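Long-range contact in molinate hydrolase (Gulosibacter molinativorax, PDB 4UB9), which hydrolyses the thiocarbamate herbicide molinate and is a zinc-containing member of the amidohydrolase family, probably acting on carbon-nitrogen bonds other than peptide bonds: residues Leu93-Met105 / Val369-Ile381. Residues are numbered along the deposited sequence; the frame is centred on the assembly and turned at random.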
loop_
_atom_site.group_PDB
_atom_site.type_symbol
_atom_site.label_atom_id
_atom_site.label_comp_id
_atom_site.label_asym_id
_atom_site.label_seq_id
_atom_site.Cartn_x
_atom_site.Cartn_y
_atom_site.Cartn_z
ATOM N N LEU A 93 40.170 -12.444 14.812
ATOM C CA LEU A 93 38.875 -12.043 15.321
ATOM C C LEU A 93 37.777 -12.958 14.770
ATOM O O LEU A 93 37.908 -13.558 13.686
ATOM C CB LEU A 93 38.573 -10.574 15.046
ATOM C CG LEU A 93 39.634 -9.608 15.602
ATOM C CD1 LEU A 93 39.298 -8.166 15.273
ATOM C CD2 LEU A 93 39.820 -9.750 17.085
ATOM N N VAL A 94 36.688 -13.020 15.532
ATOM C CA VAL A 94 35.598 -13.973 15.271
ATOM C C VAL A 94 34.250 -13.330 15.453
ATOM O O VAL A 94 33.961 -12.710 16.492
ATOM C CB VAL A 94 35.684 -15.191 16.221
ATOM C CG1 VAL A 94 34.583 -16.198 15.906
ATOM C CG2 VAL A 94 37.050 -15.865 16.114
ATOM N N ASN A 95 33.420 -13.470 14.434
ATOM C CA ASN A 95 32.078 -12.881 14.467
ATOM C C ASN A 95 31.064 -13.999 14.564
ATOM O O ASN A 95 30.946 -14.821 13.655
ATOM C CB ASN A 95 31.798 -12.038 13.212
ATOM C CG ASN A 95 30.598 -11.122 13.371
ATOM O OD1 ASN A 95 29.559 -11.492 13.962
ATOM N ND2 ASN A 95 30.723 -9.896 12.845
ATOM N N GLY A 96 30.261 -13.953 15.617
ATOM C CA GLY A 96 29.278 -15.009 15.895
ATOM C C GLY A 96 27.966 -14.971 15.127
ATOM O O GLY A 96 27.151 -15.883 15.238
ATOM N N ASN A 97 27.742 -13.900 14.377
ATOM C CA ASN A 97 26.537 -13.770 13.586
ATOM C C ASN A 97 26.638 -12.740 12.500
ATOM O O ASN A 97 26.476 -11.543 12.733
ATOM C CB ASN A 97 25.337 -13.442 14.448
ATOM C CG ASN A 97 24.052 -13.372 13.643
ATOM O OD1 ASN A 97 23.939 -13.975 12.591
ATOM N ND2 ASN A 97 23.081 -12.658 14.149
ATOM N N VAL A 98 26.854 -13.233 11.301
ATOM C CA VAL A 98 26.790 -12.417 10.094
ATOM C C VAL A 98 25.860 -13.014 9.042
ATOM O O VAL A 98 25.400 -14.146 9.153
ATOM C CB VAL A 98 28.184 -12.259 9.420
ATOM C CG1 VAL A 98 29.195 -11.755 10.416
ATOM C CG2 VAL A 98 28.639 -13.575 8.806
ATOM N N HIS A 99 25.616 -12.237 7.996
ATOM C CA HIS A 99 24.876 -12.698 6.823
ATOM C C HIS A 99 25.617 -12.258 5.568
ATOM O O HIS A 99 25.642 -11.079 5.200
ATOM C CB HIS A 99 23.470 -12.161 6.842
ATOM C CG HIS A 99 22.712 -12.569 8.061
ATOM N ND1 HIS A 99 22.226 -11.669 8.983
ATOM C CD2 HIS A 99 22.368 -13.789 8.523
ATOM C CE1 HIS A 99 21.627 -12.315 9.967
ATOM N NE2 HIS A 99 21.686 -13.601 9.705
ATOM N N LEU A 100 26.193 -13.241 4.900
ATOM C CA LEU A 100 27.056 -13.020 3.761
ATOM C C LEU A 100 26.298 -12.735 2.445
ATOM O O LEU A 100 26.895 -12.231 1.486
ATOM C CB LEU A 100 28.026 -14.192 3.601
ATOM C CG LEU A 100 28.922 -14.350 4.862
ATOM C CD1 LEU A 100 29.805 -15.581 4.782
ATOM C CD2 LEU A 100 29.821 -13.124 5.113
ATOM N N LEU A 101 25.004 -13.081 2.407
ATOM C CA LEU A 101 24.026 -12.385 1.562
ATOM C C LEU A 101 23.248 -11.519 2.535
ATOM O O LEU A 101 22.735 -12.018 3.541
ATOM C CB LEU A 101 23.084 -13.347 0.852
ATOM C CG LEU A 101 23.677 -14.224 -0.259
ATOM C CD1 LEU A 101 22.609 -15.075 -0.940
ATOM C CD2 LEU A 101 24.363 -13.366 -1.303
ATOM N N ASP A 102 23.146 -10.228 2.250
ATOM C CA ASP A 102 22.769 -9.229 3.272
ATOM C C ASP A 102 21.301 -9.255 3.654
ATOM O O ASP A 102 20.454 -8.622 3.047
ATOM C CB ASP A 102 23.137 -7.816 2.805
ATOM C CG ASP A 102 23.017 -6.783 3.910
ATOM O OD1 ASP A 102 22.325 -7.026 4.941
ATOM O OD2 ASP A 102 23.679 -5.745 3.768
ATOM N N GLY A 103 21.009 -9.949 4.729
ATOM C CA GLY A 103 19.626 -10.165 5.143
ATOM C C GLY A 103 18.956 -8.977 5.789
ATOM O O GLY A 103 17.725 -8.782 5.649
ATOM N N ILE A 104 19.730 -8.192 6.525
ATOM C CA ILE A 104 19.169 -6.998 7.194
ATOM C C ILE A 104 18.655 -6.056 6.128
ATOM O O ILE A 104 17.560 -5.509 6.236
ATOM C CB ILE A 104 20.209 -6.273 8.080
ATOM C CG1 ILE A 104 20.438 -7.097 9.335
ATOM C CG2 ILE A 104 19.766 -4.860 8.432
ATOM C CD1 ILE A 104 19.334 -7.020 10.365
ATOM N N MET A 105 19.441 -5.885 5.082
ATOM C CA MET A 105 18.993 -5.094 3.917
ATOM C C MET A 105 17.642 -5.561 3.428
ATOM O O MET A 105 16.732 -4.784 3.221
ATOM C CB MET A 105 19.995 -5.193 2.785
ATOM C CG MET A 105 19.777 -4.172 1.659
ATOM S SD MET A 105 20.995 -4.491 0.353
ATOM C CE MET A 105 20.210 -5.990 -0.231
ATOM N N VAL A 369 28.451 -13.321 23.699
ATOM C CA VAL A 369 29.065 -13.532 22.396
ATOM C C VAL A 369 28.815 -12.385 21.424
ATOM O O VAL A 369 27.723 -11.829 21.327
ATOM C CB VAL A 369 28.520 -14.794 21.758
ATOM C CG1 VAL A 369 28.892 -14.880 20.269
ATOM C CG2 VAL A 369 29.068 -16.000 22.510
ATOM N N LEU A 370 29.874 -11.994 20.717
ATOM C CA LEU A 370 29.757 -10.944 19.727
ATOM C C LEU A 370 29.039 -11.479 18.493
ATOM O O LEU A 370 29.433 -12.500 17.908
ATOM C CB LEU A 370 31.134 -10.387 19.332
ATOM C CG LEU A 370 31.166 -9.202 18.344
ATOM C CD1 LEU A 370 32.434 -8.396 18.573
ATOM C CD2 LEU A 370 31.123 -9.640 16.876
ATOM N N GLY A 371 28.054 -10.712 18.050
ATOM C CA GLY A 371 27.367 -10.956 16.774
ATOM C C GLY A 371 26.551 -9.758 16.378
ATOM O O GLY A 371 26.121 -9.001 17.225
ATOM N N THR A 372 26.350 -9.577 15.074
ATOM C CA THR A 372 25.814 -8.295 14.567
ATOM C C THR A 372 24.703 -8.297 13.527
ATOM O O THR A 372 24.115 -7.266 13.271
ATOM C CB THR A 372 26.953 -7.505 13.897
ATOM O OG1 THR A 372 27.506 -8.306 12.848
ATOM C CG2 THR A 372 28.043 -7.158 14.928
ATOM N N ASP A 373 24.466 -9.433 12.898
ATOM C CA ASP A 373 23.520 -9.549 11.793
ATOM C C ASP A 373 24.070 -8.824 10.594
ATOM O O ASP A 373 23.350 -8.546 9.655
ATOM C CB ASP A 373 22.099 -9.012 12.154
ATOM C CG ASP A 373 21.119 -10.106 12.706
ATOM O OD1 ASP A 373 21.277 -11.311 12.383
ATOM O OD2 ASP A 373 20.186 -9.744 13.477
ATOM N N ALA A 374 25.352 -8.489 10.622
ATOM C CA ALA A 374 25.883 -7.579 9.603
ATOM C C ALA A 374 26.069 -8.228 8.272
ATOM O O ALA A 374 26.289 -9.447 8.164
ATOM C CB ALA A 374 27.181 -6.959 10.058
ATOM N N GLY A 375 25.999 -7.400 7.253
ATOM C CA GLY A 375 26.160 -7.851 5.861
ATOM C C GLY A 375 26.869 -6.814 5.028
ATOM O O GLY A 375 27.051 -5.688 5.431
ATOM N N CYS A 376 27.291 -7.221 3.853
ATOM C CA CYS A 376 27.921 -6.306 2.916
ATOM C C CYS A 376 26.828 -5.644 2.085
ATOM O O CYS A 376 26.356 -6.146 1.055
ATOM C CB CYS A 376 28.960 -7.023 2.070
ATOM S SG CYS A 376 29.605 -5.947 0.776
ATOM N N THR A 377 26.438 -4.475 2.550
ATOM C CA THR A 377 25.281 -3.769 2.035
ATOM C C THR A 377 25.520 -3.137 0.677
ATOM O O THR A 377 26.563 -2.565 0.406
ATOM C CB THR A 377 24.841 -2.666 3.021
ATOM O OG1 THR A 377 24.746 -3.254 4.318
ATOM C CG2 THR A 377 23.468 -2.081 2.643
ATOM N N ASP A 378 24.525 -3.262 -0.190
ATOM C CA ASP A 378 24.654 -2.750 -1.550
ATOM C C ASP A 378 24.950 -1.250 -1.523
ATOM O O ASP A 378 24.255 -0.497 -0.831
ATOM C CB ASP A 378 23.375 -3.012 -2.348
ATOM C CG ASP A 378 23.552 -2.772 -3.833
ATOM O OD1 ASP A 378 23.411 -1.606 -4.262
ATOM O OD2 ASP A 378 23.796 -3.742 -4.571
ATOM N N PRO A 379 25.917 -0.801 -2.322
ATOM C CA PRO A 379 26.279 0.640 -2.327
ATOM C C PRO A 379 25.184 1.569 -2.742
ATOM O O PRO A 379 25.098 2.665 -2.222
ATOM C CB PRO A 379 27.411 0.720 -3.316
ATOM C CG PRO A 379 27.385 -0.563 -4.086
ATOM C CD PRO A 379 26.793 -1.597 -3.181
ATOM N N ASP A 380 24.270 1.123 -3.582
ATOM C CA ASP A 380 23.094 1.975 -3.880
ATOM C C ASP A 380 22.254 2.240 -2.643
ATOM O O ASP A 380 21.668 3.321 -2.488
ATOM C CB ASP A 380 22.188 1.404 -4.976
ATOM C CG ASP A 380 22.698 1.655 -6.356
ATOM O OD1 ASP A 380 23.424 2.645 -6.590
ATOM O OD2 ASP A 380 22.335 0.866 -7.242
ATOM N N ILE A 381 22.167 1.250 -1.770
ATOM C CA ILE A 381 21.396 1.392 -0.511
ATOM C C ILE A 381 22.156 2.218 0.523
ATOM O O ILE A 381 21.575 3.028 1.238
ATOM C CB ILE A 381 21.051 0.013 0.089
ATOM C CG1 ILE A 381 20.062 -0.727 -0.818
ATOM C CG2 ILE A 381 20.482 0.119 1.506
ATOM C CD1 ILE A 381 18.640 -0.244 -0.653
HETATM O O HOH W 1 26.380 -9.674 2.731
#
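G96 N bonds L370 O at 2.8 Å, N97 O takes both T372 N and D373 N, and H99 N gives a nearly straight bond to A374 O (2.9 Å, 170°), lacing the end of strand 88-95, the corner at G96 and the short strand 97-98 with H99 to the loop leaving strand 368-370. On N97 O, T372 N lies in the carbonyl plane on a lone pair, whereas D373 N stands above it. N97 CG is anti to the backbone N (chi1 -177°), which lets ND2 donate to D373 OD1 (2.9 Å), although D373 OD1 is less surely placed; amide and carboxylate planes are 73° apart. The two carboxylate oxygens of D102 have different partners: OD1 N-caps helix 103-106 through M105 N (3.1 Å), and OD2 receives T377 OG1 nearly along its C-O axis (2.8 Å). Without the carboxylate, as with an alanine at D102, M105 N would probably lose its cap and the T377 hydroxyl this acceptor. One water links H99 O to C376 N. Next to the D102-T377 bond, M105 SD lies 3.9 Å from D378 CB. The bonds to N97 probably help place the D373 side chain, about 5 Å from the zinc and beside its ligand H302, consistent with the metal-site aspartate of this family.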